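Local coordinates for polysaccharide deacetylase-like protein (Bacillus anthracis, PDB 4V33), which is a putative zinc-dependent polysaccharide deacetylase, required together with a second such protein for osmotic stability and cell shape maintenance, at residues 245-248 and 249-253. Residues are numbered along the deposited sequence; the frame is centred on the assembly and turned at random. Where two conformers were deposited one is given.
Sequences LSTS and DIKEM
S246 and D249 grip each other by two reciprocal bonds, side chain to backbone in each direction. The hydroxyl OG of S246 accepts from the backbone N of D249 at 2.9 Å; a chi1 of 65° sets OG between its own N and carbonyl carbon, where it meets that N-H. In return, the backbone N of S246 reaches OD2 of D249 at 3.0 Å in an almost straight bond (177°), but from above the carboxylate, 41° out of its plane. This pairing meets the definition of a capping box, with S246 as N-cap of helix 247-255, the helix of the beta-alpha-beta unit joining strands 230-234 and 259-263 in the deacetylase domain. OD2 also forms a salt bridge with K209, while a water donates to OD1 of D249 at 2.7 Å and bonds to OG of S248, so both carboxylate oxygens are engaged. On the buried side, L245 crosses M253 at about a right angle: CD2 of L245 lies 3.8 Å from SD of M253, and CB of L245 is 4.0 Å from CG1 of I250. T247 and K251 run side by side, CG2 of T247 lying 3.4 Å from NZ of K251; OG1 of T247 is hydrogen-bonded to OD2 of D240, and the bend at the end of the lysine chain accompanies a hydrogen bond from NZ to O of I291.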
ATOM      1  N   LEU A 245      -7.504  15.397 -18.177  1.00 14.61           N
ATOM      2  CA  LEU A 245      -6.408  14.730 -18.878  1.00 15.34           C
ATOM      3  C   LEU A 245      -6.824  14.271 -20.266  1.00 16.53           C
ATOM      4  O   LEU A 245      -7.930  13.757 -20.462  1.00 16.44           O
ATOM      5  CB  LEU A 245      -5.933  13.523 -18.077  1.00 13.58           C
ATOM      6  CG  LEU A 245      -5.323  13.855 -16.710  1.00 14.15           C
ATOM      7  CD1 LEU A 245      -5.173  12.584 -15.897  1.00 15.22           C
ATOM      8  CD2 LEU A 245      -3.980  14.565 -16.871  1.00 16.52           C
ATOM      9  N   SER A 246      -5.925  14.454 -21.225  1.00 16.09           N
ATOM     10  CA  SER A 246      -6.139  13.968 -22.574  1.00 16.25           C
ATOM     11  C   SER A 246      -5.642  12.538 -22.692  1.00 16.48           C
ATOM     12  O   SER A 246      -4.976  12.018 -21.791  1.00 17.73           O
ATOM     13  CB  SER A 246      -5.389  14.843 -23.574  1.00 18.90           C
ATOM     14  OG  SER A 246      -3.982  14.729 -23.386  1.00 20.86           O
ATOM     15  N   THR A 247      -5.960  11.907 -23.815  1.00 18.08           N
ATOM     16  CA  THR A 247      -5.447  10.581 -24.103  1.00 18.33           C
ATOM     17  C   THR A 247      -3.920  10.607 -24.112  1.00 20.35           C
ATOM     18  O   THR A 247      -3.279   9.732 -23.530  1.00 20.78           O
ATOM     19  CB  THR A 247      -5.991  10.058 -25.436  1.00 20.47           C
ATOM     20  OG1 THR A 247      -7.403   9.828 -25.305  1.00 22.44           O
ATOM     21  CG2 THR A 247      -5.302   8.751 -25.831  1.00 24.11           C
ATOM     22  N   SER A 248      -3.341  11.632 -24.732  1.00 21.11           N
ATOM     23  CA  SER A 248      -1.885  11.743 -24.765  0.53 22.26           C
ATOM     24  C   SER A 248      -1.289  11.971 -23.374  1.00 22.33           C
ATOM     25  O   SER A 248      -0.221  11.439 -23.071  1.00 23.01           O
ATOM     26  CB  SER A 248      -1.422  12.817 -25.756  0.53 23.95           C
ATOM     27  OG  SER A 248      -1.893  14.100 -25.394  0.53 23.33           O
ATOM     28  N   ASP A 249      -1.974  12.745 -22.530  1.00 18.05           N
ATOM     29  CA  ASP A 249      -1.520  12.952 -21.149  1.00 17.02           C
ATOM     30  C   ASP A 249      -1.469  11.625 -20.409  1.00 19.92           C
ATOM     31  O   ASP A 249      -0.488  11.302 -19.740  1.00 17.49           O
ATOM     32  CB  ASP A 249      -2.473  13.868 -20.369  1.00 17.63           C
ATOM     33  CG  ASP A 249      -2.422  15.307 -20.826  1.00 22.37           C
ATOM     34  OD1 ASP A 249      -1.408  15.727 -21.413  1.00 22.17           O
ATOM     35  OD2 ASP A 249      -3.413  16.025 -20.583  1.00 21.18           O
ATOM     36  N   ILE A 250      -2.553  10.865 -20.509  1.00 18.12           N
ATOM     37  CA  ILE A 250      -2.639   9.582 -19.830  1.00 17.96           C
ATOM     38  C   ILE A 250      -1.545   8.632 -20.310  1.00 20.78           C
ATOM     39  O   ILE A 250      -0.916   7.941 -19.509  1.00 20.87           O
ATOM     40  CB  ILE A 250      -4.031   8.954 -20.028  1.00 17.63           C
ATOM     41  CG1 ILE A 250      -5.058   9.741 -19.214  1.00 16.73           C
ATOM     42  CG2 ILE A 250      -4.025   7.487 -19.618  1.00 20.42           C
ATOM     43  CD1 ILE A 250      -6.497   9.384 -19.535  1.00 19.13           C
ATOM     44  N   LYS A 251      -1.309   8.603 -21.616  1.00 20.78           N
ATOM     45  CA  LYS A 251      -0.283   7.720 -22.152  1.00 24.37           C
ATOM     46  C   LYS A 251       1.104   8.114 -21.641  1.00 26.49           C
ATOM     47  O   LYS A 251       1.909   7.254 -21.301  1.00 24.00           O
ATOM     48  CB  LYS A 251      -0.346   7.674 -23.682  1.00 27.26           C
ATOM     49  CG  LYS A 251      -1.484   6.792 -24.206  1.00 37.32           C
ATOM     50  CD  LYS A 251      -1.626   6.885 -25.720  1.00 43.35           C
ATOM     51  CE  LYS A 251      -2.453   5.733 -26.282  1.00 50.75           C
ATOM     52  NZ  LYS A 251      -3.813   5.652 -25.676  1.00 52.54           N
ATOM     53  N   GLU A 252       1.367   9.412 -21.545  1.00 24.11           N
ATOM     54  CA  GLU A 252       2.637   9.884 -21.002  1.00 24.17           C
ATOM     55  C   GLU A 252       2.784   9.470 -19.533  1.00 21.11           C
ATOM     56  O   GLU A 252       3.844   8.999 -19.104  1.00 23.00           O
ATOM     57  CB  GLU A 252       2.737  11.403 -21.149  1.00 27.29           C
ATOM     58  CG  GLU A 252       4.095  11.991 -20.836  1.00 39.29           C
ATOM     59  CD  GLU A 252       4.165  13.479 -21.149  1.00 37.29           C
ATOM     60  OE1 GLU A 252       3.278  13.983 -21.870  1.00 37.12           O
ATOM     61  OE2 GLU A 252       5.109  14.143 -20.674  1.00 54.10           O
ATOM     62  N   MET A 253       1.714   9.635 -18.766  1.00 18.98           N
ATOM     63  CA  MET A 253       1.734   9.310 -17.342  1.00 17.22           C
ATOM     64  C   MET A 253       1.948   7.820 -17.116  1.00 19.38           C
ATOM     65  O   MET A 253       2.732   7.418 -16.258  1.00 20.01           O
ATOM     66  CB  MET A 253       0.429   9.759 -16.684  1.00 16.99           C
ATOM     67  CG  MET A 253       0.297  11.266 -16.599  1.00 15.59           C
ATOM     68  SD  MET A 253      -1.391  11.814 -16.284  1.00 18.90           S
ATOM     69  CE  MET A 253      -1.505  11.495 -14.532  1.00 25.72           C
TER
HETATM   70  O   HOH W   1       0.155  15.020 -23.496  1.00 26.57           O